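Local coordinates for enterobactin synthetase component F-related protein (Vibrio cholerae serotype O1, PDB 4OXI), which probably activates glycine with ATP as glycyl-adenylate, serving as the adenylation enzyme of a lipopolysaccharide modification pathway that underlies antimicrobial peptide resistance in Vibrio cholerae, at residues T311-A316 / E346-A351; P294-H299 / R319-P324; K426-L429 / N434-S437. All coordinates share one frame; numbering follows the deposited sequence.

Interaction 1: residues T311-A316 / E346-A351; sequences TVIELA and EQWQQA
Trp348 lays the six-membered part of its indole against the side of helix 311-318, where Ile313 meets it most closely: Ile313 CG1 lies 3.6 Å from Trp348 CE3. The approach is oblique, and the other branch, Ile313 CG2, reaches back to 4.1 Å from the same CE3 and also nears Trp348 CB, so the isoleucine follows the side chain from its root to the ring. One residue earlier, Val312 CG1 comes to 4.1 Å from both Trp348 CZ3 and CH2. Ala316, a turn further on, places its CB at the ring edge, near the plane, 4.3 Å from Trp348 CZ3. The two helices link consecutive parallel strands, 305-308 to 332-336 and 332-336 to 356-360, as successive beta-alpha-beta crossovers of the adenylate-forming fold, and their short segments are 10.3 Å apart at an angle of 70°. That spacing is bridged by the indole, which extends toward helix 311-318 with CG anti to the backbone N (chi1 -174°). Its buried NE1 is satisfied by a hydrogen bond to Ser333 OG, while Phe335 packs edge-to-face with the ring and Ile298 of helix 294-301 also touches it.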
loop_
_atom_site.group_PDB
_atom_site.type_symbol
_atom_site.label_atom_id
_atom_site.label_comp_id
_atom_site.label_asym_id
_atom_site.label_seq_id
_atom_site.Cartn_x
_atom_site.Cartn_y
_atom_site.Cartn_z
ATOM N N THR A 311 -12.356 1.195 -7.061
ATOM C CA THR A 311 -12.738 2.493 -7.614
ATOM C C THR A 311 -12.382 2.535 -9.086
ATOM O O THR A 311 -13.067 3.158 -9.900
ATOM C CB THR A 311 -11.980 3.635 -6.899
ATOM O OG1 THR A 311 -12.424 3.719 -5.543
ATOM C CG2 THR A 311 -12.254 4.965 -7.560
ATOM N N VAL A 312 -11.293 1.863 -9.429
ATOM C CA VAL A 312 -10.830 1.846 -10.806
ATOM C C VAL A 312 -11.918 1.359 -11.772
ATOM O O VAL A 312 -12.023 1.856 -12.895
ATOM C CB VAL A 312 -9.533 1.033 -10.909
ATOM C CG1 VAL A 312 -9.336 0.464 -12.305
ATOM C CG2 VAL A 312 -8.351 1.914 -10.497
ATOM N N ILE A 313 -12.752 0.423 -11.319
ATOM C CA ILE A 313 -13.825 -0.112 -12.159
ATOM C C ILE A 313 -14.879 0.951 -12.425
ATOM O O ILE A 313 -15.364 1.085 -13.547
ATOM C CB ILE A 313 -14.520 -1.318 -11.514
ATOM C CG1 ILE A 313 -13.497 -2.404 -11.160
ATOM C CG2 ILE A 313 -15.608 -1.865 -12.447
ATOM C CD1 ILE A 313 -14.059 -3.494 -10.222
ATOM N N GLU A 314 -15.234 1.707 -11.390
ATOM C CA GLU A 314 -16.238 2.752 -11.540
ATOM C C GLU A 314 -15.757 3.809 -12.510
ATOM O O GLU A 314 -16.504 4.261 -13.383
ATOM C CB GLU A 314 -16.545 3.396 -10.196
ATOM C CG GLU A 314 -17.475 2.572 -9.345
ATOM C CD GLU A 314 -18.106 3.396 -8.244
ATOM O OE1 GLU A 314 -19.320 3.220 -7.982
ATOM O OE2 GLU A 314 -17.383 4.223 -7.650
ATOM N N LEU A 315 -14.500 4.197 -12.348
ATOM C CA LEU A 315 -13.874 5.170 -13.230
ATOM C C LEU A 315 -13.881 4.700 -14.686
ATOM O O LEU A 315 -14.206 5.465 -15.595
ATOM C CB LEU A 315 -12.448 5.428 -12.769
ATOM C CG LEU A 315 -11.591 6.327 -13.651
ATOM C CD1 LEU A 315 -12.274 7.672 -13.896
ATOM C CD2 LEU A 315 -10.248 6.536 -12.984
ATOM N N ALA A 316 -13.519 3.442 -14.905
ATOM C CA ALA A 316 -13.496 2.909 -16.258
ATOM C C ALA A 316 -14.898 2.941 -16.877
ATOM O O ALA A 316 -15.038 3.178 -18.078
ATOM C CB ALA A 316 -12.929 1.501 -16.266
ATOM N N GLU A 346 -18.951 -7.758 -11.909
ATOM C CA GLU A 346 -19.556 -8.347 -13.108
ATOM C C GLU A 346 -19.187 -7.570 -14.368
ATOM O O GLU A 346 -18.800 -8.164 -15.377
ATOM C CB GLU A 346 -21.080 -8.463 -12.978
ATOM C CG GLU A 346 -21.804 -8.823 -14.285
ATOM C CD GLU A 346 -21.449 -10.210 -14.834
ATOM O OE1 GLU A 346 -20.880 -11.043 -14.089
ATOM O OE2 GLU A 346 -21.748 -10.468 -16.023
ATOM N N GLN A 347 -19.277 -6.245 -14.303
ATOM C CA GLN A 347 -18.941 -5.433 -15.463
ATOM C C GLN A 347 -17.457 -5.524 -15.827
ATOM O O GLN A 347 -17.101 -5.481 -17.001
ATOM C CB GLN A 347 -19.380 -3.986 -15.251
ATOM C CG GLN A 347 -20.884 -3.804 -15.396
ATOM C CD GLN A 347 -21.350 -2.433 -14.963
ATOM O OE1 GLN A 347 -21.592 -2.192 -13.776
ATOM N NE2 GLN A 347 -21.483 -1.521 -15.920
ATOM N N TRP A 348 -16.589 -5.664 -14.830
ATOM C CA TRP A 348 -15.171 -5.786 -15.131
ATOM C C TRP A 348 -14.921 -7.157 -15.745
ATOM O O TRP A 348 -14.170 -7.276 -16.717
ATOM C CB TRP A 348 -14.309 -5.574 -13.877
ATOM C CG TRP A 348 -12.818 -5.544 -14.160
ATOM C CD1 TRP A 348 -11.967 -6.609 -14.192
ATOM C CD2 TRP A 348 -12.020 -4.386 -14.441
ATOM N NE1 TRP A 348 -10.680 -6.186 -14.472
ATOM C CE2 TRP A 348 -10.689 -4.824 -14.628
ATOM C CE3 TRP A 348 -12.299 -3.017 -14.540
ATOM C CZ2 TRP A 348 -9.643 -3.943 -14.917
ATOM C CZ3 TRP A 348 -11.259 -2.140 -14.835
ATOM C CH2 TRP A 348 -9.949 -2.609 -15.019
ATOM N N GLN A 349 -15.566 -8.187 -15.197
ATOM C CA GLN A 349 -15.374 -9.544 -15.710
ATOM C C GLN A 349 -15.904 -9.727 -17.144
ATOM O O GLN A 349 -15.339 -10.495 -17.927
ATOM C CB GLN A 349 -15.976 -10.594 -14.763
ATOM C CG GLN A 349 -15.760 -12.034 -15.252
ATOM C CD GLN A 349 -15.810 -13.050 -14.128
ATOM O OE1 GLN A 349 -16.891 -13.412 -13.643
ATOM N NE2 GLN A 349 -14.638 -13.518 -13.701
ATOM N N GLN A 350 -16.973 -9.016 -17.497
ATOM C CA GLN A 350 -17.472 -9.061 -18.874
ATOM C C GLN A 350 -16.456 -8.480 -19.845
ATOM O O GLN A 350 -16.347 -8.935 -20.986
ATOM C CB GLN A 350 -18.813 -8.336 -19.006
ATOM C CG GLN A 350 -20.012 -9.165 -18.533
ATOM C CD GLN A 350 -20.147 -10.487 -19.284
ATOM O OE1 GLN A 350 -20.548 -10.512 -20.453
ATOM N NE2 GLN A 350 -19.799 -11.593 -18.619
ATOM N N ALA A 351 -15.702 -7.477 -19.399
ATOM C CA ALA A 351 -14.666 -6.894 -20.257
ATOM C C ALA A 351 -13.497 -7.838 -20.437
ATOM O O ALA A 351 -12.944 -7.928 -21.529
ATOM C CB ALA A 351 -14.188 -5.568 -19.711
#

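Interaction 2: residues P294-H299 / R319-P324; sequences PAEFIH and RQTLTP
Arg319 and Thr321, on either side of Gln320 in the Schellman motif that ends helix 311-318, both meet the start of helix 294-301 through Glu296 and Ala295. In that motif Gln320, with positive phi, is the C-prime residue; Thr321 N bonds Ala316 O and Gln320 N bonds Leu317 O, turning the chain so that Thr321 faces the neighbouring helix. The charged component is a salt bridge on the exposed side chain of Arg319. Glu296 OE1 takes a hydrogen bond of 2.5 Å from Arg319 NH1, nearly straight at 162°, and a weak one of 3.1 Å from Arg319 NE, so a single carboxylate oxygen serves two donors of one guanidinium. A bend at chi2 of Glu296 and another at chi3 of Arg319 bring the two groups together. Van der Waals contacts lie beside this pair: Thr321 CG2 is 3.6 Å from Glu296 OE1, the two side chains meeting at about a right angle, and Ala295 CB sits 3.5 Å from Thr321 OG1. That hydroxyl has its hydrogen bond elsewhere, with Ala316 O in the last turn of the preceding helix, which fixes how the threonine is rotated against Ala295. Glu296 OE1 lies practically in the guanidinium plane, whereas Arg319 NH1 reaches it on the syn side from 30° out of the carboxylate plane, the two planes being 41° apart.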
loop_
_atom_site.group_PDB
_atom_site.type_symbol
_atom_site.label_atom_id
_atom_site.label_comp_id
_atom_site.label_asym_id
_atom_site.label_seq_id
_atom_site.Cartn_x
_atom_site.Cartn_y
_atom_site.Cartn_z
ATOM N N PRO A 294 -7.409 3.825 -16.576
ATOM C CA PRO A 294 -6.791 2.523 -16.320
ATOM C C PRO A 294 -7.084 1.483 -17.405
ATOM O O PRO A 294 -6.171 0.748 -17.797
ATOM C CB PRO A 294 -7.395 2.112 -14.969
ATOM C CG PRO A 294 -8.704 2.839 -14.910
ATOM C CD PRO A 294 -8.450 4.154 -15.584
ATOM N N ALA A 295 -8.321 1.428 -17.889
ATOM C CA ALA A 295 -8.672 0.477 -18.934
ATOM C C ALA A 295 -7.889 0.735 -20.221
ATOM O O ALA A 295 -7.403 -0.203 -20.868
ATOM C CB ALA A 295 -10.172 0.506 -19.193
ATOM N N GLU A 296 -7.766 2.000 -20.606
ATOM C CA GLU A 296 -6.937 2.330 -21.765
ATOM C C GLU A 296 -5.477 1.935 -21.554
ATOM O O GLU A 296 -4.814 1.476 -22.485
ATOM C CB GLU A 296 -7.012 3.815 -22.103
ATOM C CG GLU A 296 -8.384 4.298 -22.528
ATOM C CD GLU A 296 -9.148 4.923 -21.380
ATOM O OE1 GLU A 296 -9.687 6.040 -21.561
ATOM O OE2 GLU A 296 -9.203 4.305 -20.291
ATOM N N PHE A 297 -4.965 2.119 -20.339
ATOM C CA PHE A 297 -3.586 1.716 -20.068
ATOM C C PHE A 297 -3.447 0.194 -20.233
ATOM O O PHE A 297 -2.530 -0.288 -20.889
ATOM C CB PHE A 297 -3.140 2.174 -18.663
ATOM C CG PHE A 297 -1.664 1.969 -18.401
ATOM C CD1 PHE A 297 -1.212 0.857 -17.714
ATOM C CD2 PHE A 297 -0.730 2.888 -18.852
ATOM C CE1 PHE A 297 0.140 0.672 -17.485
ATOM C CE2 PHE A 297 0.621 2.706 -18.635
ATOM C CZ PHE A 297 1.062 1.598 -17.948
ATOM N N ILE A 298 -4.381 -0.559 -19.654
ATOM C CA ILE A 298 -4.329 -2.019 -19.725
ATOM C C ILE A 298 -4.329 -2.477 -21.176
ATOM O O ILE A 298 -3.467 -3.253 -21.595
ATOM C CB ILE A 298 -5.534 -2.657 -18.981
ATOM C CG1 ILE A 298 -5.324 -2.572 -17.460
ATOM C CG2 ILE A 298 -5.723 -4.101 -19.416
ATOM C CD1 ILE A 298 -6.599 -2.327 -16.672
ATOM N N HIS A 299 -5.286 -1.975 -21.946
ATOM C CA HIS A 299 -5.378 -2.327 -23.358
ATOM C C HIS A 299 -4.143 -1.895 -24.171
ATOM O O HIS A 299 -3.605 -2.671 -24.959
ATOM C CB HIS A 299 -6.658 -1.742 -23.971
ATOM C CG HIS A 299 -6.753 -1.948 -25.448
ATOM N ND1 HIS A 299 -7.072 -3.166 -26.011
ATOM C CD2 HIS A 299 -6.535 -1.100 -26.481
ATOM C CE1 HIS A 299 -7.057 -3.056 -27.327
ATOM N NE2 HIS A 299 -6.737 -1.814 -27.639
ATOM N N ARG A 319 -15.930 6.545 -17.960
ATOM C CA ARG A 319 -15.306 6.941 -19.219
ATOM C C ARG A 319 -15.786 6.118 -20.408
ATOM O O ARG A 319 -15.247 6.253 -21.506
ATOM C CB ARG A 319 -13.790 6.804 -19.116
ATOM C CG ARG A 319 -13.180 7.593 -17.983
ATOM C CD ARG A 319 -11.742 7.177 -17.783
ATOM N NE ARG A 319 -10.996 7.259 -19.036
ATOM C CZ ARG A 319 -10.436 8.378 -19.490
ATOM N NH1 ARG A 319 -9.766 8.373 -20.638
ATOM N NH2 ARG A 319 -10.546 9.502 -18.789
ATOM N N GLN A 320 -16.773 5.253 -20.180
ATOM C CA GLN A 320 -17.329 4.395 -21.228
ATOM C C GLN A 320 -16.253 3.547 -21.919
ATOM O O GLN A 320 -16.193 3.502 -23.144
ATOM C CB GLN A 320 -18.085 5.252 -22.254
ATOM C CG GLN A 320 -18.920 6.379 -21.619
ATOM C CD GLN A 320 -19.536 7.333 -22.641
ATOM O OE1 GLN A 320 -19.751 6.972 -23.803
ATOM N NE2 GLN A 320 -19.822 8.556 -22.206
ATOM N N THR A 321 -15.406 2.880 -21.131
ATOM C CA THR A 321 -14.301 2.088 -21.676
ATOM C C THR A 321 -14.411 0.609 -21.341
ATOM O O THR A 321 -13.556 -0.189 -21.735
ATOM C CB THR A 321 -12.919 2.576 -21.165
ATOM O OG1 THR A 321 -12.928 2.657 -19.730
ATOM C CG2 THR A 321 -12.573 3.927 -21.745
ATOM N N LEU A 322 -15.451 0.243 -20.605
ATOM C CA LEU A 322 -15.565 -1.118 -20.110
ATOM C C LEU A 322 -16.606 -1.904 -20.885
ATOM O O LEU A 322 -17.541 -2.448 -20.299
ATOM C CB LEU A 322 -15.955 -1.112 -18.629
ATOM C CG LEU A 322 -14.911 -1.415 -17.555
ATOM C CD1 LEU A 322 -15.593 -1.931 -16.289
ATOM C CD2 LEU A 322 -13.870 -2.402 -18.046
ATOM N N THR A 323 -16.460 -1.982 -22.196
ATOM C CA THR A 323 -17.418 -2.755 -22.972
ATOM C C THR A 323 -17.028 -4.229 -22.904
ATOM O O THR A 323 -15.861 -4.550 -22.673
ATOM C CB THR A 323 -17.483 -2.266 -24.422
ATOM O OG1 THR A 323 -16.236 -2.531 -25.065
ATOM C CG2 THR A 323 -17.749 -0.768 -24.455
ATOM N N PRO A 324 -18.010 -5.132 -23.065
ATOM C CA PRO A 324 -17.695 -6.565 -23.036
ATOM C C PRO A 324 -16.610 -6.935 -24.038
ATOM O O PRO A 324 -16.559 -6.371 -25.131
ATOM C CB PRO A 324 -19.030 -7.214 -23.414
ATOM C CG PRO A 324 -20.053 -6.269 -22.828
ATOM C CD PRO A 324 -19.466 -4.885 -23.036
#

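Interaction 3: residues K426-L429 / N434-S437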
loop_
_atom_site.group_PDB
_atom_site.type_symbol
_atom_site.label_atom_id
_atom_site.label_comp_id
_atom_site.label_asym_id
_atom_site.label_seq_id
_atom_site.Cartn_x
_atom_site.Cartn_y
_atom_site.Cartn_z
ATOM N N LYS A 426 4.455 -6.966 14.352
ATOM C CA LYS A 426 4.610 -7.053 15.806
ATOM C C LYS A 426 3.710 -6.084 16.549
ATOM O O LYS A 426 3.374 -6.306 17.710
ATOM C CB LYS A 426 6.051 -6.737 16.218
ATOM C CG LYS A 426 7.116 -7.659 15.641
ATOM C CD LYS A 426 6.977 -9.064 16.185
ATOM C CE LYS A 426 8.030 -9.999 15.586
ATOM N NZ LYS A 426 7.729 -11.428 15.915
ATOM N N GLY A 427 3.347 -4.998 15.883
ATOM C CA GLY A 427 2.634 -3.898 16.513
ATOM C C GLY A 427 3.017 -2.656 15.737
ATOM O O GLY A 427 3.632 -2.753 14.671
ATOM N N TYR A 428 2.662 -1.489 16.247
ATOM C CA TYR A 428 3.053 -0.254 15.587
ATOM C C TYR A 428 4.452 0.137 16.059
ATOM O O TYR A 428 4.833 -0.131 17.198
ATOM C CB TYR A 428 2.034 0.852 15.872
ATOM C CG TYR A 428 0.643 0.542 15.339
ATOM C CD1 TYR A 428 0.364 0.624 13.976
ATOM C CD2 TYR A 428 -0.387 0.161 16.189
ATOM C CE1 TYR A 428 -0.906 0.338 13.473
ATOM C CE2 TYR A 428 -1.664 -0.118 15.695
ATOM C CZ TYR A 428 -1.909 -0.032 14.334
ATOM O OH TYR A 428 -3.159 -0.315 13.826
ATOM N N LEU A 429 5.220 0.759 15.176
ATOM C CA LEU A 429 6.588 1.157 15.481
ATOM C C LEU A 429 6.612 2.250 16.555
ATOM O O LEU A 429 5.981 3.299 16.391
ATOM C CB LEU A 429 7.256 1.655 14.192
ATOM C CG LEU A 429 8.776 1.727 14.107
ATOM C CD1 LEU A 429 9.365 0.371 14.422
ATOM C CD2 LEU A 429 9.204 2.211 12.713
ATOM N N ASN A 434 -0.982 2.593 20.998
ATOM C CA ASN A 434 -1.759 2.022 19.889
ATOM C C ASN A 434 -1.550 0.512 19.730
ATOM O O ASN A 434 -2.480 -0.213 19.366
ATOM C CB ASN A 434 -1.484 2.749 18.569
ATOM C CG ASN A 434 -2.064 4.151 18.548
ATOM O OD1 ASN A 434 -3.284 4.331 18.499
ATOM N ND2 ASN A 434 -1.195 5.151 18.576
ATOM N N THR A 435 -0.339 0.040 20.018
ATOM C CA THR A 435 -0.054 -1.395 19.974
ATOM C C THR A 435 -0.901 -2.156 20.991
ATOM O O THR A 435 -1.517 -3.174 20.660
ATOM C CB THR A 435 1.416 -1.670 20.266
ATOM O OG1 THR A 435 2.215 -1.095 19.226
ATOM C CG2 THR A 435 1.675 -3.170 20.344
ATOM N N GLN A 436 -0.923 -1.650 22.224
ATOM C CA GLN A 436 -1.680 -2.254 23.318
ATOM C C GLN A 436 -3.174 -2.326 23.019
ATOM O O GLN A 436 -3.838 -3.301 23.363
ATOM C CB GLN A 436 -1.458 -1.463 24.611
ATOM C CG GLN A 436 -2.531 -1.697 25.667
ATOM C CD GLN A 436 -2.456 -0.709 26.828
ATOM O OE1 GLN A 436 -2.195 0.483 26.633
ATOM N NE2 GLN A 436 -2.683 -1.206 28.044
ATOM N N SER A 437 -3.709 -1.304 22.366
ATOM C CA SER A 437 -5.142 -1.292 22.099
ATOM C C SER A 437 -5.554 -2.163 20.898
ATOM O O SER A 437 -6.690 -2.625 20.824
ATOM C CB SER A 437 -5.636 0.145 21.927
ATOM O OG SER A 437 -4.954 0.783 20.866
#
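Gly427 and Tyr428 belong to a Lys-Gly-Tyr-Leu sequence consistent with the end of core motif A6 of adenylation domains, and here that loop is held against helix 432-438 by Thr435 and Asn434. Tyr428 N donates a hydrogen bond of 3.0 Å to Thr435 OG1, with an N-H...O angle of 144°. The same hydroxyl also bonds Asp431 O, one turn back in the chain, so it ties the loop backbone to the residue just before the helix. Thr435 OG1 is placed for this beside its own backbone N (chi1 -64°), which leaves CG2 4.0 Å from Gly427 CA; Gly427 has no side chain to obstruct that methyl, and its backbone angles suit glycine. Tyr428 turns a ring edge to the helix. Its CD2 is 3.7 Å from Asn434 CB, approached obliquely, while Asn434 O lies in the ring plane 3.8 Å from Tyr428 CE2. That carbonyl accepts a bond of 3.1 Å from Ser437 OG, which comes from above the carbonyl plane. The asparagine amide stands almost perpendicular to the ring, with ND2 bonded to Asp431 OD2. Tyr428 OH bonds Glu364 OE2, and its side chain lies about 9 Å from the bound glycyl-adenosine-5'-phosphate. Strand 230-235 adjoins both parts: Tyr428 packs on Lys230 and Ile232, Asn434 on Lys230, and Leu429 pairs its backbone with Arg231.

Interactions 1 and 2 share helix 311-318 and its exit, their centres 8 Å apart: the first is a buried, wholly apolar meeting of two crossover helices, the second a partly buried junction with a salt bridge at an exposed arginine. They touch directly, Val312 packing on Pro294 and Ala351 on Leu322. Interaction 3 is separate, its centre about 37 Å from that of interaction 1 and on the opposite side of the chain's centre. There a loop is fastened to the helix that follows it by a backbone-to-hydroxyl bond and a tyrosine edge, at a partly buried position with Tyr428 about 9 Å from the ligand, against about 11 Å for Ile313 of interaction 1.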